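Local coordinates for protein EF-P arginine 32 rhamnosyl-transferase (Pseudomonas putida KT2440, PDB 5NV8) that belongs to the EarP family of bacterial glycosyltransferases and holds 2'-deoxy-thymidine-beta-L-rhamnose in a pocket of its two-domain, GT-B type fold, at residues A[204-209]-A[282-287]; A[300-305]-A[340-345]; A[225-230]-A[258-263]; A[291-296]-A[366-371]. One frame throughout, in Å; residues are numbered along the deposited sequence.

Contact 1 of 4, residues A[204-209]-A[282-287]; sequences FAYENP and AVRGED. With TRH (2'-deoxy-thymidine-beta-L-rhamnose), chain B.
The backbone N of F204 donates to A282 O at 2.8 Å, a last sheet-like bond before the chain leaving strand 199-203 diverges from the end of strand 280-284. The touching parts lie 54° apart. Between the rings of F204 and Y206 runs the side chain of R284. Its CG sits between the backbone N and the carbonyl carbon (chi1 71°), and from there the chain extends to NE. R284 CD lies over the centre of the Y206 ring, 3.5 Å from the centroid, while F204 covers the other side of the arginine with its plane tilted from the guanidinium. The guanidinium is flat on Y206, the planes only 3° apart, a good match for a delocalised cation. R284 NH1 adds a weak bond to A205 O, and NH2 reaches the ligand's O3P nearly straight at 2.8 Å. R284 NE makes a weak bond to O4P, and Y206 OH points at the same oxygen, doubtfully close. The opposite face of F204 receives the ligand methyl C5A, 3.6 Å from CD1. G285 has positive phi, and a CB there would collide with the ligand's OPP. E286 N (2.7 Å) and D287 N (3.0 Å) both donate to O1P. R284 adds a positive charge to backbone amides at the start of helix 287-295, which hold the diphosphate as in the C-terminal domain of many GT-B glycosyltransferases.

Contact 2 of 4, residues A[300-305]-A[340-345]; sequences LWHIYV and AWNMDF
N342 ND2 donates to two backbone carbonyls, W301 O across the contact at 3.0 Å and W338 O in its own helix. The same amide accepts through OD1 from I303 N at 3.1 Å. Asparagine suits the place because one flat group offers both a donor and an acceptor, so it pairs with the C=O and N-H along the strand edge much as a neighbouring peptide would. CG, anti to the carbonyl carbon (chi1 -67°), lets the amide beyond it reach the strand. OD1 also lies in the plane of the H302 ring, 3.3 Å from CD2 at its edge. I303 CG2 also touches this oxygen, the two side chains crossing at about a right angle.

Beside the amide, the indole of W341 lies between L300 and H302. L300 CD2 stands over the face of its five-membered ring, 3.8 Å from the centroid, whereas W301 O meets the indole edge at CD1 (3.4 Å). H302 CB approaches W341 NE1, and the two rings meet obliquely, their planes 53° apart. W341 NE1 is buried here with no partner in the model. Thus the end of helix 328-343 covers the outermost strand 299-302. Helix 315-322 touches N342 through L315, W214 of helix 211-220 meets W341 edge-to-face, and F289 of helix 287-295 stacks on W301.

Contact 3 of 4, residues A[225-230]-A[258-263]; sequences CHLLVP and LTVQVL
L258 CD2 rests 3.6 Å from C225 SG and also touches L227 CB, while L227 CD2 meets V260 CG2; this apolar row covers one face of two neighbouring parallel strands of the mixed sheet in a Rossmann-like domain. The strands run 28° apart and are joined by a connection that includes helix 235-242 and strand 252-255, which pairs antiparallel with 258-263. Leucine and valine suit this face because helices 211-220 and 235-242 cover it: L218 and L215 pack on C225, L258 and L227, and L238 on V229 and V260. Across the sheet, on the face of H226, L228 and P230, the apolar contact continues where L263 CD1 touches L228 CB at 3.7 Å.

Between the two faces the backbones alternate donors and acceptors: T259 N bonds to C225 O, L227 N to T259 O, and V229 N to Q261 O. The closing pair, L263 N and V229 O, is modelled too short for its length to be relied on.

Polar side chains appear on the H226 face. Q261, extended beyond CG, carries OE1 to H226 NE2 at 3.0 Å, the acceptor 21° out of the ring plane. Because H226 ND1 is bonded to V195 N, the imidazole is probably neutral with its proton on NE2. T259 CG2 lies over the ring face, 4.2 Å above its plane. T259 OG1, bonded to T254 OG1, also shares with C225 O a water 3.2 Å from each.

Contact 4 of 4, residues A[291-296]-A[366-371]; sequences RAQWAG and RLWGAR
Direct hydrogen bonding between the two helices rests on W368 NE1, which donates to Q293 OE1 at 2.7 Å. The donor lies in the carbonyl plane, on a lone pair, and the N-H...O angle is 150°. The two side chains lie alongside each other, pointing the same way. Q293 is extended beyond CG, and its NE2 is bonded to F289 O one turn back, so both ends of the amide are used and its rotation is fixed. Tryptophan fits because it brings a bulky apolar ring with one N-H into a buried place.

Close backbone approach is the second kind of contact. The helix segments pass 8.4 Å apart at a crossing angle of -110°, and G369 allows this: a CB on it would stand 3.0 Å from Q293 O. G296, leaving the helix with positive phi, meets R366, whose CD is 3.2 Å from G296 O. A bend at chi2 (-74°) brings CD there.

A ring contact completes the account. W294 turns the edge of its indole to G369 O, CZ3 at 3.6 Å, while its NE1 bonds to L164 O. Helix 287-295 thus lies between helix 358-373 and the sheet, with M299 of strand 299-302 against A292 and Q293, and L275 of helix 268-277 against A295. On the side of helix 358-373, Y322 of helix 315-322 meets W368 edge-to-face.

Contacts 1, 2 and 3 share one mixed sheet, with contact 4 in the helical layer on it. Contacts 1 and 2 have centres about 8 Å apart and touch directly: V283 N and L300 O lie 2.8 Å apart as strand neighbours, and Y206 N is hydrogen-bonded to H302 ND1. Contact 1 grips the 2'-deoxy-thymidine-beta-L-rhamnose itself. Contact 3, about 15 Å from it between centres, reaches the pocket through P230, whose side chain is about 4 Å from the ligand. Contact 4 is farther from the ligand: the Q293 side chain is about 10 Å from it, and A292 CB meets V283 CG2 at 3.7 Å.

Contact 1 of 4, residues A[204-209]-A[282-287]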
# COMPACT_ATOMS: atom_id res chain seq x y z
N PHE A 204 5.89 -5.90 2.75
CA PHE A 204 4.70 -6.17 3.56
C PHE A 204 3.77 -7.01 2.71
O PHE A 204 3.16 -6.49 1.76
CB PHE A 204 4.04 -4.86 4.00
CG PHE A 204 2.65 -5.01 4.54
CD1 PHE A 204 2.42 -5.68 5.74
CD2 PHE A 204 1.57 -4.48 3.86
CE1 PHE A 204 1.13 -5.81 6.24
CE2 PHE A 204 0.29 -4.61 4.35
CZ PHE A 204 0.06 -5.28 5.54
N ALA A 205 3.67 -8.30 3.01
CA ALA A 205 2.93 -9.22 2.16
C ALA A 205 2.42 -10.38 3.01
O ALA A 205 2.55 -10.39 4.24
CB ALA A 205 3.81 -9.70 1.01
N TYR A 206 1.83 -11.37 2.34
CA TYR A 206 1.41 -12.61 2.98
C TYR A 206 2.56 -13.61 2.92
O TYR A 206 3.73 -13.22 2.78
CB TYR A 206 0.14 -13.14 2.29
CG TYR A 206 -0.93 -12.09 2.06
CD1 TYR A 206 -1.84 -11.77 3.06
CD2 TYR A 206 -1.03 -11.44 0.84
CE1 TYR A 206 -2.82 -10.81 2.85
CE2 TYR A 206 -2.00 -10.49 0.62
CZ TYR A 206 -2.89 -10.18 1.63
OH TYR A 206 -3.86 -9.23 1.41
N GLU A 207 2.27 -14.90 3.04
CA GLU A 207 3.29 -15.93 2.84
C GLU A 207 3.51 -16.11 1.34
O GLU A 207 2.58 -16.47 0.61
CB GLU A 207 2.89 -17.25 3.48
CG GLU A 207 2.49 -17.18 4.95
CD GLU A 207 1.09 -16.66 5.15
OE1 GLU A 207 0.20 -17.02 4.35
OE2 GLU A 207 0.88 -15.88 6.10
N ASN A 208 4.73 -15.86 0.89
CA ASN A 208 5.08 -16.01 -0.51
C ASN A 208 6.06 -17.16 -0.65
O ASN A 208 7.11 -17.15 0.00
CB ASN A 208 5.67 -14.72 -1.07
CG ASN A 208 5.50 -14.62 -2.57
OD1 ASN A 208 6.05 -15.42 -3.32
ND2 ASN A 208 4.73 -13.63 -3.01
N PRO A 209 5.77 -18.16 -1.49
CA PRO A 209 6.70 -19.29 -1.64
C PRO A 209 7.98 -18.92 -2.38
O PRO A 209 8.81 -19.79 -2.66
CB PRO A 209 5.87 -20.32 -2.42
CG PRO A 209 4.86 -19.51 -3.16
CD PRO A 209 4.53 -18.35 -2.26
N ALA A 282 7.17 -3.12 -1.44
CA ALA A 282 6.38 -4.32 -1.70
C ALA A 282 5.17 -4.30 -0.77
O ALA A 282 5.31 -4.47 0.44
CB ALA A 282 7.22 -5.58 -1.50
N VAL A 283 3.98 -4.10 -1.34
CA VAL A 283 2.75 -4.01 -0.56
C VAL A 283 1.83 -5.17 -0.91
O VAL A 283 2.20 -6.07 -1.67
CB VAL A 283 2.04 -2.66 -0.78
CG1 VAL A 283 2.70 -1.57 0.06
CG2 VAL A 283 2.05 -2.29 -2.25
N ARG A 284 0.61 -5.14 -0.38
CA ARG A 284 -0.33 -6.24 -0.54
C ARG A 284 -1.75 -5.72 -0.34
O ARG A 284 -1.96 -4.54 -0.04
CB ARG A 284 -0.04 -7.36 0.47
CG ARG A 284 -0.39 -6.96 1.88
CD ARG A 284 -0.46 -8.14 2.83
NE ARG A 284 -1.35 -7.85 3.95
CZ ARG A 284 -1.24 -8.42 5.15
NH1 ARG A 284 -0.28 -9.30 5.37
NH2 ARG A 284 -2.09 -8.10 6.11
N GLY A 285 -2.71 -6.61 -0.51
CA GLY A 285 -4.08 -6.32 -0.09
C GLY A 285 -4.71 -5.21 -0.89
O GLY A 285 -4.64 -5.18 -2.12
N GLU A 286 -5.33 -4.27 -0.18
CA GLU A 286 -6.15 -3.23 -0.80
C GLU A 286 -5.59 -1.83 -0.60
O GLU A 286 -5.32 -1.13 -1.58
CB GLU A 286 -7.58 -3.32 -0.27
CG GLU A 286 -8.47 -2.16 -0.68
CD GLU A 286 -9.76 -2.61 -1.33
OE1 GLU A 286 -10.60 -1.75 -1.65
OE2 GLU A 286 -9.92 -3.84 -1.52
N ASP A 287 -5.41 -1.40 0.65
CA ASP A 287 -5.08 -0.00 0.91
C ASP A 287 -3.59 0.28 0.71
O ASP A 287 -3.22 1.26 0.06
CB ASP A 287 -5.52 0.39 2.32
CG ASP A 287 -5.27 1.85 2.63
OD1 ASP A 287 -5.93 2.71 2.01
OD2 ASP A 287 -4.40 2.14 3.48
O4P TRH B . -3.80 -7.81 3.29
P2 TRH B . -4.39 -6.54 3.78
O3P TRH B . -4.24 -6.38 5.38
O1 TRH B . -5.95 -6.40 3.41
C1 TRH B . -6.58 -7.49 2.70
C2 TRH B . -8.02 -7.12 2.31
O2 TRH B . -8.64 -6.33 3.32
C3 TRH B . -8.86 -8.39 2.15
O3 TRH B . -9.29 -8.85 3.44
C4 TRH B . -8.02 -9.47 1.50
O4 TRH B . -7.53 -8.99 0.24
OPP TRH B . -3.62 -5.27 3.15
P TRH B . -4.29 -3.82 3.21
O1P TRH B . -5.58 -3.73 2.48
O2P TRH B . -3.21 -2.76 2.65
O5' TRH B . -4.44 -3.44 4.77
C5' TRH B . -3.30 -3.02 5.51
C4' TRH B . -3.70 -1.83 6.37
O4' TRH B . -2.74 -1.78 7.46
C3' TRH B . -3.45 -0.56 5.58
O3' TRH B . -4.05 0.55 6.27
C2' TRH B . -1.95 -0.48 5.73
C1' TRH B . -1.98 -0.56 7.24
N11 TRH B . -0.66 -0.65 7.88
C21 TRH B . -0.37 0.19 8.89
O21 TRH B . -1.20 1.02 9.25
N31 TRH B . 0.86 0.13 9.53
C41 TRH B . 1.82 -0.80 9.14
O41 TRH B . 2.90 -0.82 9.72
C51 TRH B . 1.53 -1.67 8.10
C5A TRH B . 2.48 -2.61 7.71
C61 TRH B . 0.29 -1.61 7.47

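Contact 2 of 4, residues A[300-305]-A[340-345]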
# COMPACT_ATOMS: atom_id res chain seq x y z
N LEU A 300 5.73 -3.27 -5.71
CA LEU A 300 5.35 -4.65 -6.00
C LEU A 300 4.09 -4.97 -5.21
O LEU A 300 3.92 -4.50 -4.09
CB LEU A 300 6.48 -5.62 -5.63
CG LEU A 300 6.28 -7.09 -6.01
CD1 LEU A 300 5.85 -7.22 -7.46
CD2 LEU A 300 7.56 -7.88 -5.74
N TRP A 301 3.22 -5.78 -5.81
CA TRP A 301 1.91 -6.09 -5.26
C TRP A 301 1.79 -7.59 -5.01
O TRP A 301 2.26 -8.40 -5.82
CB TRP A 301 0.80 -5.62 -6.20
CG TRP A 301 -0.60 -5.72 -5.64
CD1 TRP A 301 -0.97 -5.70 -4.33
CD2 TRP A 301 -1.81 -5.84 -6.40
NE1 TRP A 301 -2.33 -5.81 -4.22
CE2 TRP A 301 -2.87 -5.90 -5.48
CE3 TRP A 301 -2.09 -5.91 -7.77
CZ2 TRP A 301 -4.20 -6.02 -5.88
CZ3 TRP A 301 -3.41 -6.03 -8.16
CH2 TRP A 301 -4.45 -6.08 -7.22
N HIS A 302 1.17 -7.95 -3.90
CA HIS A 302 0.91 -9.35 -3.54
C HIS A 302 -0.58 -9.47 -3.23
O HIS A 302 -1.03 -9.06 -2.16
CB HIS A 302 1.77 -9.78 -2.36
CG HIS A 302 1.76 -11.26 -2.12
ND1 HIS A 302 1.94 -11.80 -0.86
CD2 HIS A 302 1.58 -12.30 -2.96
CE1 HIS A 302 1.88 -13.12 -0.95
NE2 HIS A 302 1.66 -13.45 -2.21
N ILE A 303 -1.34 -10.04 -4.16
CA ILE A 303 -2.79 -10.11 -4.04
C ILE A 303 -3.18 -11.42 -3.37
O ILE A 303 -3.00 -12.50 -3.95
CB ILE A 303 -3.48 -9.95 -5.41
CG1 ILE A 303 -4.96 -10.31 -5.31
CG2 ILE A 303 -2.77 -10.77 -6.49
CD1 ILE A 303 -5.77 -9.35 -4.45
N TYR A 304 -3.69 -11.32 -2.14
CA TYR A 304 -4.32 -12.38 -1.36
C TYR A 304 -3.96 -13.80 -1.77
O TYR A 304 -4.84 -14.59 -2.13
CB TYR A 304 -5.84 -12.22 -1.41
N VAL A 305 -2.68 -14.15 -1.70
CA VAL A 305 -2.25 -15.50 -2.04
C VAL A 305 -2.28 -16.40 -0.81
O VAL A 305 -1.24 -16.70 -0.22
CB VAL A 305 -0.84 -15.50 -2.67
N ALA A 340 5.85 -13.14 -11.07
CA ALA A 340 6.66 -14.07 -10.30
C ALA A 340 6.31 -14.02 -8.82
O ALA A 340 6.24 -15.07 -8.16
CB ALA A 340 8.14 -13.76 -10.50
N TRP A 341 6.08 -12.82 -8.28
CA TRP A 341 5.71 -12.66 -6.88
C TRP A 341 4.33 -13.22 -6.56
O TRP A 341 4.00 -13.38 -5.38
CB TRP A 341 5.78 -11.17 -6.51
CG TRP A 341 5.78 -10.86 -5.04
CD1 TRP A 341 4.92 -10.03 -4.37
CD2 TRP A 341 6.71 -11.35 -4.05
NE1 TRP A 341 5.25 -9.99 -3.04
CE2 TRP A 341 6.33 -10.79 -2.82
CE3 TRP A 341 7.80 -12.22 -4.10
CZ2 TRP A 341 7.02 -11.06 -1.63
CZ3 TRP A 341 8.48 -12.49 -2.92
CH2 TRP A 341 8.09 -11.92 -1.71
N ASN A 342 3.52 -13.52 -7.58
CA ASN A 342 2.17 -14.02 -7.38
C ASN A 342 1.91 -15.38 -8.00
O ASN A 342 0.89 -16.00 -7.67
CB ASN A 342 1.14 -13.02 -7.94
CG ASN A 342 1.11 -11.71 -7.16
OD1 ASN A 342 0.58 -11.65 -6.05
ND2 ASN A 342 1.66 -10.66 -7.75
N MET A 343 2.79 -15.88 -8.88
CA MET A 343 2.58 -17.16 -9.55
C MET A 343 3.78 -18.09 -9.42
O MET A 343 3.88 -19.06 -10.18
CB MET A 343 2.23 -16.94 -11.03
CG MET A 343 1.26 -15.78 -11.27
SD MET A 343 1.08 -15.31 -13.00
CE MET A 343 0.99 -16.92 -13.79
N ASP A 344 4.69 -17.81 -8.49
CA ASP A 344 5.77 -18.72 -8.12
C ASP A 344 6.80 -18.90 -9.24
O ASP A 344 7.24 -20.01 -9.52
CB ASP A 344 5.23 -20.08 -7.67
CG ASP A 344 6.18 -20.83 -6.76
OD1 ASP A 344 7.25 -20.27 -6.43
OD2 ASP A 344 5.88 -21.98 -6.39
N PHE A 345 7.17 -17.80 -9.89
CA PHE A 345 8.28 -17.79 -10.83
C PHE A 345 9.49 -17.13 -10.18
O PHE A 345 9.35 -16.32 -9.26
CB PHE A 345 7.90 -17.06 -12.13
CG PHE A 345 6.62 -17.56 -12.74
CD1 PHE A 345 6.31 -18.91 -12.72
CD2 PHE A 345 5.73 -16.68 -13.34
CE1 PHE A 345 5.13 -19.37 -13.28
CE2 PHE A 345 4.56 -17.14 -13.90
CZ PHE A 345 4.26 -18.49 -13.88

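Contact 3 of 4, residues A[225-230]-A[258-263]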
# COMPACT_ATOMS: atom_id res chain seq x y z
N CYS A 225 21.77 -3.99 0.32
CA CYS A 225 20.33 -3.81 0.42
C CYS A 225 19.93 -3.75 1.89
O CYS A 225 20.40 -4.56 2.70
CB CYS A 225 19.57 -4.95 -0.28
SG CYS A 225 17.78 -4.94 -0.02
N HIS A 226 19.09 -2.78 2.23
CA HIS A 226 18.53 -2.63 3.57
C HIS A 226 17.02 -2.87 3.47
O HIS A 226 16.30 -2.05 2.90
CB HIS A 226 18.83 -1.25 4.14
CG HIS A 226 18.70 -1.17 5.63
ND1 HIS A 226 19.43 -0.29 6.40
CD2 HIS A 226 17.92 -1.86 6.50
CE1 HIS A 226 19.11 -0.45 7.67
NE2 HIS A 226 18.20 -1.40 7.76
N LEU A 227 16.57 -3.98 4.04
CA LEU A 227 15.17 -4.40 3.96
C LEU A 227 14.48 -4.12 5.29
O LEU A 227 14.94 -4.57 6.34
CB LEU A 227 15.07 -5.88 3.60
CG LEU A 227 13.68 -6.50 3.41
CD1 LEU A 227 13.07 -6.07 2.10
CD2 LEU A 227 13.76 -8.02 3.49
N LEU A 228 13.37 -3.38 5.23
CA LEU A 228 12.58 -3.04 6.41
C LEU A 228 11.30 -3.86 6.39
O LEU A 228 10.54 -3.81 5.42
CB LEU A 228 12.28 -1.55 6.44
CG LEU A 228 13.52 -0.65 6.49
CD1 LEU A 228 13.14 0.83 6.49
CD2 LEU A 228 14.41 -0.97 7.67
N VAL A 229 11.07 -4.62 7.45
CA VAL A 229 10.01 -5.61 7.51
C VAL A 229 9.15 -5.33 8.74
O VAL A 229 9.53 -5.62 9.87
CB VAL A 229 10.58 -7.04 7.56
CG1 VAL A 229 9.47 -8.06 7.78
CG2 VAL A 229 11.36 -7.35 6.29
N PRO A 230 7.97 -4.74 8.55
CA PRO A 230 7.03 -4.60 9.67
C PRO A 230 6.54 -5.96 10.16
O PRO A 230 6.59 -6.97 9.46
CB PRO A 230 5.88 -3.78 9.07
CG PRO A 230 6.50 -3.07 7.90
CD PRO A 230 7.52 -4.03 7.35
N LEU A 258 22.65 -8.19 1.93
CA LEU A 258 21.31 -7.92 2.45
C LEU A 258 21.36 -7.80 3.97
O LEU A 258 21.91 -8.67 4.65
CB LEU A 258 20.34 -9.04 2.03
CG LEU A 258 18.85 -8.96 2.40
CD1 LEU A 258 18.56 -9.59 3.77
CD2 LEU A 258 18.35 -7.53 2.35
N THR A 259 20.77 -6.73 4.49
CA THR A 259 20.60 -6.54 5.92
C THR A 259 19.10 -6.50 6.21
O THR A 259 18.39 -5.62 5.71
CB THR A 259 21.28 -5.26 6.41
OG1 THR A 259 22.70 -5.48 6.49
CG2 THR A 259 20.77 -4.88 7.79
N VAL A 260 18.62 -7.47 6.98
CA VAL A 260 17.20 -7.63 7.26
C VAL A 260 16.88 -6.94 8.58
O VAL A 260 17.67 -7.00 9.53
CB VAL A 260 16.81 -9.12 7.28
CG1 VAL A 260 17.10 -9.77 8.63
CG2 VAL A 260 15.35 -9.29 6.91
N GLN A 261 15.72 -6.28 8.65
CA GLN A 261 15.32 -5.57 9.86
C GLN A 261 13.82 -5.70 10.06
O GLN A 261 13.04 -5.52 9.12
CB GLN A 261 15.71 -4.09 9.81
CG GLN A 261 15.53 -3.38 11.15
CD GLN A 261 16.16 -1.99 11.18
OE1 GLN A 261 16.42 -1.39 10.15
NE2 GLN A 261 16.39 -1.48 12.39
N VAL A 262 13.42 -6.00 11.30
CA VAL A 262 12.03 -6.20 11.67
C VAL A 262 11.49 -4.93 12.31
O VAL A 262 12.07 -4.42 13.28
CB VAL A 262 11.87 -7.40 12.62
CG1 VAL A 262 10.42 -7.85 12.66
CG2 VAL A 262 12.77 -8.55 12.18
N LEU A 263 10.39 -4.42 11.78
CA LEU A 263 9.75 -3.20 12.25
C LEU A 263 8.48 -3.51 13.05
O LEU A 263 7.87 -4.57 12.88
CB LEU A 263 9.39 -2.29 11.07
CG LEU A 263 10.54 -1.62 10.30
CD1 LEU A 263 9.99 -0.66 9.27
CD2 LEU A 263 11.48 -0.91 11.26
O HOH W 1 23.35 -4.04 3.70

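Contact 4 of 4, residues A[291-296]-A[366-371]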
# COMPACT_ATOMS: atom_id res chain seq x y z
N ARG A 291 -1.75 3.07 -1.37
CA ARG A 291 -0.84 3.98 -0.69
C ARG A 291 0.54 4.00 -1.35
O ARG A 291 1.15 5.07 -1.48
CB ARG A 291 -0.71 3.58 0.78
CG ARG A 291 -1.96 3.85 1.60
CD ARG A 291 -2.03 5.31 1.99
NE ARG A 291 -3.10 6.01 1.30
CZ ARG A 291 -3.43 7.27 1.53
NH1 ARG A 291 -2.76 7.98 2.44
NH2 ARG A 291 -4.42 7.84 0.86
N ALA A 292 1.03 2.84 -1.77
CA ALA A 292 2.33 2.79 -2.43
C ALA A 292 2.28 3.42 -3.82
O ALA A 292 3.30 3.91 -4.32
CB ALA A 292 2.83 1.35 -2.52
N GLN A 293 1.10 3.42 -4.46
CA GLN A 293 0.97 4.09 -5.75
C GLN A 293 1.08 5.60 -5.58
O GLN A 293 1.73 6.27 -6.40
CB GLN A 293 -0.36 3.70 -6.41
CG GLN A 293 -0.42 2.24 -6.85
CD GLN A 293 -1.78 1.84 -7.43
OE1 GLN A 293 -2.17 2.30 -8.50
NE2 GLN A 293 -2.49 0.98 -6.72
N TRP A 294 0.47 6.16 -4.53
CA TRP A 294 0.66 7.57 -4.22
C TRP A 294 2.08 7.88 -3.79
O TRP A 294 2.53 9.02 -3.96
CB TRP A 294 -0.32 8.02 -3.13
CG TRP A 294 -1.78 7.77 -3.44
CD1 TRP A 294 -2.71 7.24 -2.60
CD2 TRP A 294 -2.47 8.05 -4.67
NE1 TRP A 294 -3.93 7.17 -3.22
CE2 TRP A 294 -3.81 7.66 -4.50
CE3 TRP A 294 -2.09 8.59 -5.91
CZ2 TRP A 294 -4.77 7.79 -5.50
CZ3 TRP A 294 -3.04 8.72 -6.90
CH2 TRP A 294 -4.36 8.32 -6.69
N ALA A 295 2.81 6.90 -3.25
CA ALA A 295 4.20 7.12 -2.86
C ALA A 295 5.08 7.45 -4.06
O ALA A 295 6.09 8.14 -3.91
CB ALA A 295 4.74 5.91 -2.11
N GLY A 296 4.73 6.95 -5.24
CA GLY A 296 5.44 7.30 -6.46
C GLY A 296 6.73 6.55 -6.72
O GLY A 296 7.39 6.83 -7.73
N ARG A 366 6.41 7.35 -10.92
CA ARG A 366 5.99 8.73 -10.70
C ARG A 366 4.85 9.12 -11.63
O ARG A 366 3.89 9.77 -11.20
CB ARG A 366 7.18 9.68 -10.90
CG ARG A 366 8.37 9.41 -9.99
CD ARG A 366 8.08 9.85 -8.57
NE ARG A 366 7.69 11.26 -8.51
CZ ARG A 366 7.66 11.97 -7.39
NH1 ARG A 366 8.00 11.41 -6.24
NH2 ARG A 366 7.29 13.24 -7.42
N LEU A 367 4.95 8.74 -12.90
CA LEU A 367 3.94 9.14 -13.88
C LEU A 367 2.59 8.49 -13.60
O LEU A 367 1.55 9.08 -13.89
CB LEU A 367 4.42 8.80 -15.29
CG LEU A 367 5.57 9.66 -15.82
CD1 LEU A 367 6.41 8.90 -16.83
CD2 LEU A 367 5.03 10.95 -16.42
N TRP A 368 2.59 7.27 -13.04
CA TRP A 368 1.32 6.62 -12.72
C TRP A 368 0.60 7.33 -11.58
O TRP A 368 -0.62 7.52 -11.63
CB TRP A 368 1.55 5.15 -12.38
CG TRP A 368 0.28 4.45 -12.01
CD1 TRP A 368 -0.20 4.23 -10.75
CD2 TRP A 368 -0.69 3.89 -12.91
NE1 TRP A 368 -1.40 3.56 -10.81
CE2 TRP A 368 -1.72 3.34 -12.12
CE3 TRP A 368 -0.77 3.79 -14.30
CZ2 TRP A 368 -2.83 2.70 -12.69
CZ3 TRP A 368 -1.87 3.16 -14.86
CH2 TRP A 368 -2.88 2.62 -14.05
N GLY A 369 1.34 7.72 -10.54
CA GLY A 369 0.73 8.42 -9.43
C GLY A 369 0.14 9.76 -9.84
O GLY A 369 -0.96 10.13 -9.42
N ALA A 370 0.87 10.51 -10.68
CA ALA A 370 0.37 11.79 -11.15
C ALA A 370 -0.85 11.62 -12.05
O ALA A 370 -1.80 12.41 -11.97
CB ALA A 370 1.48 12.55 -11.89
N ARG A 371 -0.83 10.61 -12.92
CA ARG A 371 -1.99 10.34 -13.77
C ARG A 371 -3.19 9.91 -12.94
O ARG A 371 -4.31 10.36 -13.18
CB ARG A 371 -1.64 9.27 -14.80
CG ARG A 371 -2.83 8.66 -15.51
CD ARG A 371 -2.44 7.39 -16.25
NE ARG A 371 -3.42 6.32 -16.06
CZ ARG A 371 -4.32 5.96 -16.97
NH1 ARG A 371 -4.38 6.59 -18.13
NH2 ARG A 371 -5.17 4.98 -16.70
O HOH W 2 8.47 9.17 -5.42